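Lipoprotein (PDB 3O0Y) is of unknown function but belongs to a mostly helical family related to metallopeptidases and is probably tethered to the membrane by a lipid. Local coordinates at residues 46-51 with 67-72; 74-79 with 125-130. All blocks are in the same frame, centred on the assembly; numbering follows the deposited sequence.

Contact 1 of 2, residues 46-51 with 67-72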
loop_
_atom_site.group_PDB
_atom_site.type_symbol
_atom_site.label_atom_id
_atom_site.label_comp_id
_atom_site.label_asym_id
_atom_site.label_seq_id
_atom_site.Cartn_x
_atom_site.Cartn_y
_atom_site.Cartn_z
ATOM N N ARG A 46 -16.874 4.371 -3.661
ATOM C CA ARG A 46 -15.623 4.596 -2.951
ATOM C C ARG A 46 -15.179 6.014 -3.235
ATOM O O ARG A 46 -14.076 6.276 -3.774
ATOM C CB ARG A 46 -14.539 3.582 -3.369
ATOM C CG ARG A 46 -14.843 2.187 -2.949
ATOM C CD ARG A 46 -14.697 1.991 -1.462
ATOM N NE ARG A 46 -14.870 0.619 -1.019
ATOM C CZ ARG A 46 -16.036 0.100 -0.618
ATOM N NH1 ARG A 46 -17.171 0.787 -0.711
ATOM N NH2 ARG A 46 -16.084 -1.143 -0.153
ATOM N N ALA A 47 -16.053 6.962 -2.851
ATOM C CA ALA A 47 -15.859 8.377 -3.258
ATOM C C ALA A 47 -14.590 9.001 -2.649
ATOM O O ALA A 47 -13.981 9.885 -3.253
ATOM C CB ALA A 47 -17.096 9.223 -2.918
ATOM N N LEU A 48 -14.123 8.501 -1.495
ATOM C CA LEU A 48 -12.843 8.980 -0.929
ATOM C C LEU A 48 -11.639 8.516 -1.723
ATOM O O LEU A 48 -10.701 9.277 -1.927
ATOM C CB LEU A 48 -12.713 8.549 0.531
ATOM C CG LEU A 48 -13.653 9.565 1.190
ATOM C CD1 LEU A 48 -14.906 9.095 1.805
ATOM C CD2 LEU A 48 -13.030 10.833 1.651
ATOM N N SER A 49 -11.664 7.302 -2.262
ATOM C CA SER A 49 -10.657 6.900 -3.263
ATOM C C SER A 49 -10.675 7.780 -4.520
ATOM O O SER A 49 -9.630 8.144 -5.058
ATOM C CB SER A 49 -10.816 5.388 -3.614
ATOM O OG SER A 49 -10.375 4.636 -2.491
ATOM N N ALA A 50 -11.874 8.137 -4.997
ATOM C CA ALA A 50 -12.006 9.046 -6.105
ATOM C C ALA A 50 -11.285 10.339 -5.759
ATOM O O ALA A 50 -10.474 10.847 -6.539
ATOM C CB ALA A 50 -13.519 9.344 -6.406
ATOM N N THR A 51 -11.615 10.911 -4.589
ATOM C CA THR A 51 -10.883 12.123 -4.144
ATOM C C THR A 51 -9.332 11.972 -4.102
ATOM O O THR A 51 -8.601 12.866 -4.536
ATOM C CB THR A 51 -11.423 12.571 -2.762
ATOM O OG1 THR A 51 -12.822 12.859 -2.903
ATOM C CG2 THR A 51 -10.581 13.805 -2.224
ATOM N N ASP A 67 -19.611 13.254 -1.359
ATOM C CA ASP A 67 -20.193 11.971 -0.999
ATOM C C ASP A 67 -19.330 11.242 0.030
ATOM O O ASP A 67 -18.101 11.432 0.140
ATOM C CB ASP A 67 -20.357 11.076 -2.229
ATOM C CG ASP A 67 -21.517 11.511 -3.165
ATOM O OD1 ASP A 67 -22.137 12.591 -2.968
ATOM O OD2 ASP A 67 -21.798 10.744 -4.123
ATOM N N MET A 68 -19.998 10.359 0.747
ATOM C CA MET A 68 -19.398 9.524 1.737
ATOM C C MET A 68 -19.483 8.055 1.255
ATOM O O MET A 68 -20.288 7.718 0.353
ATOM C CB MET A 68 -20.136 9.689 3.092
ATOM C CG MET A 68 -19.491 8.928 4.294
ATOM S SD MET A 68 -17.714 9.042 4.582
ATOM C CE MET A 68 -17.462 10.894 4.444
ATOM N N GLU A 69 -18.647 7.194 1.841
ATOM C CA GLU A 69 -18.696 5.760 1.596
ATOM C C GLU A 69 -19.529 5.096 2.712
ATOM O O GLU A 69 -19.440 5.512 3.845
ATOM C CB GLU A 69 -17.301 5.209 1.639
ATOM C CG GLU A 69 -16.408 5.759 0.538
ATOM C CD GLU A 69 -14.921 5.353 0.624
ATOM O OE1 GLU A 69 -14.471 4.696 1.612
ATOM O OE2 GLU A 69 -14.157 5.759 -0.315
ATOM N N PHE A 70 -20.298 4.075 2.349
ATOM C CA PHE A 70 -21.091 3.307 3.279
ATOM C C PHE A 70 -20.839 1.835 3.097
ATOM O O PHE A 70 -20.580 1.319 1.977
ATOM C CB PHE A 70 -22.574 3.629 3.117
ATOM C CG PHE A 70 -22.869 5.114 3.214
ATOM C CD1 PHE A 70 -22.646 5.803 4.390
ATOM C CD2 PHE A 70 -23.286 5.810 2.100
ATOM C CE1 PHE A 70 -22.884 7.194 4.462
ATOM C CE2 PHE A 70 -23.531 7.173 2.171
ATOM C CZ PHE A 70 -23.357 7.843 3.346
ATOM N N TYR A 71 -20.962 1.130 4.194
ATOM C CA TYR A 71 -20.417 -0.218 4.314
ATOM C C TYR A 71 -21.426 -1.218 4.853
ATOM O O TYR A 71 -21.030 -2.232 5.390
ATOM C CB TYR A 71 -19.165 -0.206 5.229
ATOM C CG TYR A 71 -18.016 0.450 4.526
ATOM C CD1 TYR A 71 -17.281 -0.252 3.627
ATOM C CD2 TYR A 71 -17.781 1.811 4.660
ATOM C CE1 TYR A 71 -16.219 0.352 2.924
ATOM C CE2 TYR A 71 -16.813 2.422 3.958
ATOM C CZ TYR A 71 -16.015 1.690 3.080
ATOM O OH TYR A 71 -15.031 2.316 2.367
ATOM N N SER A 72 -22.735 -1.001 4.658
ATOM C CA SER A 72 -23.731 -1.955 5.200
ATOM C C SER A 72 -23.579 -3.322 4.497
ATOM O O SER A 72 -23.062 -3.387 3.406
ATOM C CB SER A 72 -25.149 -1.442 4.956
ATOM O OG SER A 72 -25.627 -1.679 3.642
HETATM O O HOH W 1 -19.639 -0.480 0.274
HETATM O O HOH W 2 -18.845 6.488 -2.050
HETATM O O HOH W 3 -11.917 4.345 -0.538
#
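Glu69 reaches into the first turn of helix 47-53, where its OE2 accepts from Leu48 N (3.0 Å, N-H...O 133°), the donor lying above the carboxylate plane. Its chain runs extended beyond CG, with CD anti to CA (chi2 173°), and CG packs near Ala47 N. OE1 takes the Tyr71 hydroxyl (OH to OE1 2.6 Å). A water donates to OE2 and bonds to Ser49 OG, which probably also hydrogen-bonds Thr129 OG1. With three bonds on the buried carboxylate, its rotation is well defined, and the helix N terminus would probably stabilise its charge. This is a side chain from the loop before helix 73-92 holding the start of helix 47-53, two helices earlier. Arg46, in the N-cap position, bends at chi2 and crosses Glu69 at about a right angle. Tyr71 CE1 lies over one face of the guanidinium, 3.4 Å from Arg46 NH2, with the two planes 45° apart; NH2 itself is salt-bridged to Glu76. A second water lies in the guanidinium plane, linking Arg46 NH1 to Phe70 O, and a third joins Ala47 N to Met68 O. Leu48 CD1 touches Met68 SD at 3.9 Å, and Ala47 CB meets Asp67 CB at 3.8 Å.

Contact 2 of 2, residues 74-79 with 125-130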
loop_
_atom_site.group_PDB
_atom_site.type_symbol
_atom_site.label_atom_id
_atom_site.label_comp_id
_atom_site.label_asym_id
_atom_site.label_seq_id
_atom_site.Cartn_x
_atom_site.Cartn_y
_atom_site.Cartn_z
ATOM N N GLU A 74 -25.821 -4.751 2.727
ATOM C CA GLU A 74 -26.414 -4.648 1.435
ATOM C C GLU A 74 -25.517 -3.829 0.502
ATOM O O GLU A 74 -25.399 -4.191 -0.653
ATOM C CB GLU A 74 -27.800 -4.036 1.500
ATOM C CG GLU A 74 -28.536 -4.058 0.144
ATOM C CD GLU A 74 -28.910 -5.473 -0.374
ATOM O OE1 GLU A 74 -28.984 -6.480 0.402
ATOM O OE2 GLU A 74 -29.172 -5.572 -1.603
ATOM N N ASN A 75 -24.855 -2.792 1.026
ATOM C CA ASN A 75 -23.926 -2.000 0.203
ATOM C C ASN A 75 -22.816 -2.908 -0.364
ATOM O O ASN A 75 -22.519 -2.886 -1.554
ATOM C CB ASN A 75 -23.282 -0.894 1.026
ATOM C CG ASN A 75 -24.267 0.221 1.434
ATOM O OD1 ASN A 75 -25.241 0.518 0.713
ATOM N ND2 ASN A 75 -24.071 0.780 2.586
ATOM N N GLU A 76 -22.231 -3.717 0.513
ATOM C CA GLU A 76 -21.120 -4.570 0.144
ATOM C C GLU A 76 -21.561 -5.669 -0.798
ATOM O O GLU A 76 -20.875 -5.987 -1.791
ATOM C CB GLU A 76 -20.449 -5.164 1.362
ATOM C CG GLU A 76 -19.546 -4.164 2.078
ATOM C CD GLU A 76 -18.270 -3.837 1.237
ATOM O OE1 GLU A 76 -17.476 -4.767 0.897
ATOM O OE2 GLU A 76 -18.036 -2.657 0.986
ATOM N N LYS A 77 -22.716 -6.273 -0.500
ATOM C CA LYS A 77 -23.261 -7.293 -1.402
ATOM C C LYS A 77 -23.472 -6.757 -2.831
ATOM O O LYS A 77 -23.074 -7.387 -3.806
ATOM C CB LYS A 77 -24.600 -7.808 -0.849
ATOM C CG LYS A 77 -25.294 -8.843 -1.795
ATOM C CD LYS A 77 -26.637 -9.366 -1.159
ATOM C CE LYS A 77 -27.045 -10.704 -1.888
ATOM N NZ LYS A 77 -28.487 -11.004 -1.646
ATOM N N GLN A 78 -24.071 -5.560 -2.969
ATOM C CA GLN A 78 -24.416 -5.033 -4.268
ATOM C C GLN A 78 -23.160 -4.609 -5.030
ATOM O O GLN A 78 -23.108 -4.778 -6.251
ATOM C CB GLN A 78 -25.364 -3.834 -4.197
ATOM C CG GLN A 78 -26.769 -4.254 -3.698
ATOM C CD GLN A 78 -27.720 -3.033 -3.508
ATOM O OE1 GLN A 78 -27.416 -1.916 -3.956
ATOM N NE2 GLN A 78 -28.890 -3.268 -2.876
ATOM N N LEU A 79 -22.180 -4.040 -4.310
ATOM C CA LEU A 79 -20.963 -3.589 -4.942
ATOM C C LEU A 79 -20.259 -4.823 -5.560
ATOM O O LEU A 79 -19.867 -4.826 -6.724
ATOM C CB LEU A 79 -20.018 -2.901 -3.921
ATOM C CG LEU A 79 -18.590 -2.603 -4.365
ATOM C CD1 LEU A 79 -18.605 -1.738 -5.545
ATOM C CD2 LEU A 79 -17.728 -1.975 -3.233
ATOM N N GLY A 125 -15.870 -8.998 5.653
ATOM C CA GLY A 125 -14.916 -7.937 5.388
ATOM C C GLY A 125 -15.445 -6.780 4.571
ATOM O O GLY A 125 -16.647 -6.491 4.574
ATOM N N TYR A 126 -14.561 -6.150 3.803
ATOM C CA TYR A 126 -14.954 -5.006 2.998
ATOM C C TYR A 126 -13.991 -4.962 1.830
ATOM O O TYR A 126 -12.900 -5.486 1.949
ATOM C CB TYR A 126 -14.903 -3.682 3.795
ATOM C CG TYR A 126 -13.494 -3.171 4.076
ATOM C CD1 TYR A 126 -12.894 -2.237 3.253
ATOM C CD2 TYR A 126 -12.705 -3.745 5.072
ATOM C CE1 TYR A 126 -11.600 -1.800 3.488
ATOM C CE2 TYR A 126 -11.388 -3.279 5.320
ATOM C CZ TYR A 126 -10.833 -2.351 4.484
ATOM O OH TYR A 126 -9.494 -1.950 4.632
ATOM N N ILE A 127 -14.418 -4.362 0.711
ATOM C CA ILE A 127 -13.550 -4.177 -0.476
ATOM C C ILE A 127 -12.740 -2.904 -0.364
ATOM O O ILE A 127 -13.297 -1.812 -0.189
ATOM C CB ILE A 127 -14.335 -4.131 -1.785
ATOM C CG1 ILE A 127 -15.182 -5.417 -1.975
ATOM C CG2 ILE A 127 -13.395 -3.904 -2.974
ATOM C CD1 ILE A 127 -14.361 -6.730 -1.815
ATOM N N ASP A 128 -11.430 -3.069 -0.327
ATOM C CA ASP A 128 -10.486 -1.978 -0.257
ATOM C C ASP A 128 -9.998 -1.652 -1.711
ATOM O O ASP A 128 -9.613 -2.566 -2.477
ATOM C CB ASP A 128 -9.330 -2.407 0.708
ATOM C CG ASP A 128 -8.409 -1.275 1.049
ATOM O OD1 ASP A 128 -8.592 -0.709 2.157
ATOM O OD2 ASP A 128 -7.553 -0.920 0.192
ATOM N N THR A 129 -9.969 -0.365 -2.089
ATOM C CA THR A 129 -9.548 -0.017 -3.427
ATOM C C THR A 129 -8.090 -0.277 -3.678
ATOM O O THR A 129 -7.692 -0.286 -4.856
ATOM C CB THR A 129 -9.847 1.439 -3.814
ATOM O OG1 THR A 129 -9.199 2.315 -2.884
ATOM C CG2 THR A 129 -11.459 1.697 -3.789
ATOM N N TRP A 130 -7.302 -0.537 -2.631
ATOM C CA TRP A 130 -5.910 -1.008 -2.790
ATOM C C TRP A 130 -5.791 -2.519 -2.644
ATOM O O TRP A 130 -5.281 -3.185 -3.539
ATOM C CB TRP A 130 -4.985 -0.247 -1.811
ATOM C CG TRP A 130 -3.727 -0.938 -1.473
ATOM C CD1 TRP A 130 -2.666 -1.145 -2.348
ATOM C CD2 TRP A 130 -3.333 -1.489 -0.221
ATOM N NE1 TRP A 130 -1.664 -1.822 -1.708
ATOM C CE2 TRP A 130 -2.059 -2.068 -0.404
ATOM C CE3 TRP A 130 -3.945 -1.583 1.047
ATOM C CZ2 TRP A 130 -1.380 -2.704 0.632
ATOM C CZ3 TRP A 130 -3.270 -2.237 2.070
ATOM C CH2 TRP A 130 -1.991 -2.727 1.866
#
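Glu76 points from its helix at the backbone of Tyr126 and Ile127, and OE1 makes the contact: it accepts from Ile127 N at 3.1 Å (N-H...O 140°), approached on the syn side and somewhat out of the carboxylate plane. A bend at chi2 (-70°) turns CD back from a straight path. The same OE1 lies 3.3 Å from Tyr126 CA and 3.7 Å from Ile127 CG1, so the oxygen sits against both the strand backbone and the base of the Ile127 side chain. Here helix 73-92 packs on the short strand 126-128, their local axes 9.1 Å apart at 57°, while Tyr126 pairs through its backbone with Ser134. OE1 is shared with Arg80, and OE2 forms a salt bridge with Arg46, which also donates to Ile127 O. An alanine at Glu76 would probably leave Arg46 and Arg80 without their carboxylate mate and the buried Ile127 N-H without its acceptor. One turn on, Leu79 CD2 touches Ile127 CB at 4.3 Å, adding an apolar touch beside the charged group. With CG set between its backbone N and carbonyl carbon, Tyr126 keeps its ring clear of Glu76, and its OH bonds to Asp128 OD1 at 2.9 Å. The other carboxylate oxygen, Asp128 OD2, accepts from Trp130 N in an Asx turn.

In the fold
From the N terminus, the chain passes helix 27-44 and enters helix 47-53; contact 1 then closes a loop of 15 residues, holding helix 57-60, by bringing 67-72 back onto that helix start. Helix 73-92 follows directly, and contact 2 closes a longer excursion of 45 residues, including helix 100-117, when strand 126-128 returns to its first turns. The two loops are in series, neither nested nor crossed. Their centres nonetheless lie about 10 Å apart, and they share a polar seam through Arg46 and Glu76, and through Ser49 and Thr129. Helix 47-53, helix 73-92 and strand 126-128 are thus tied together.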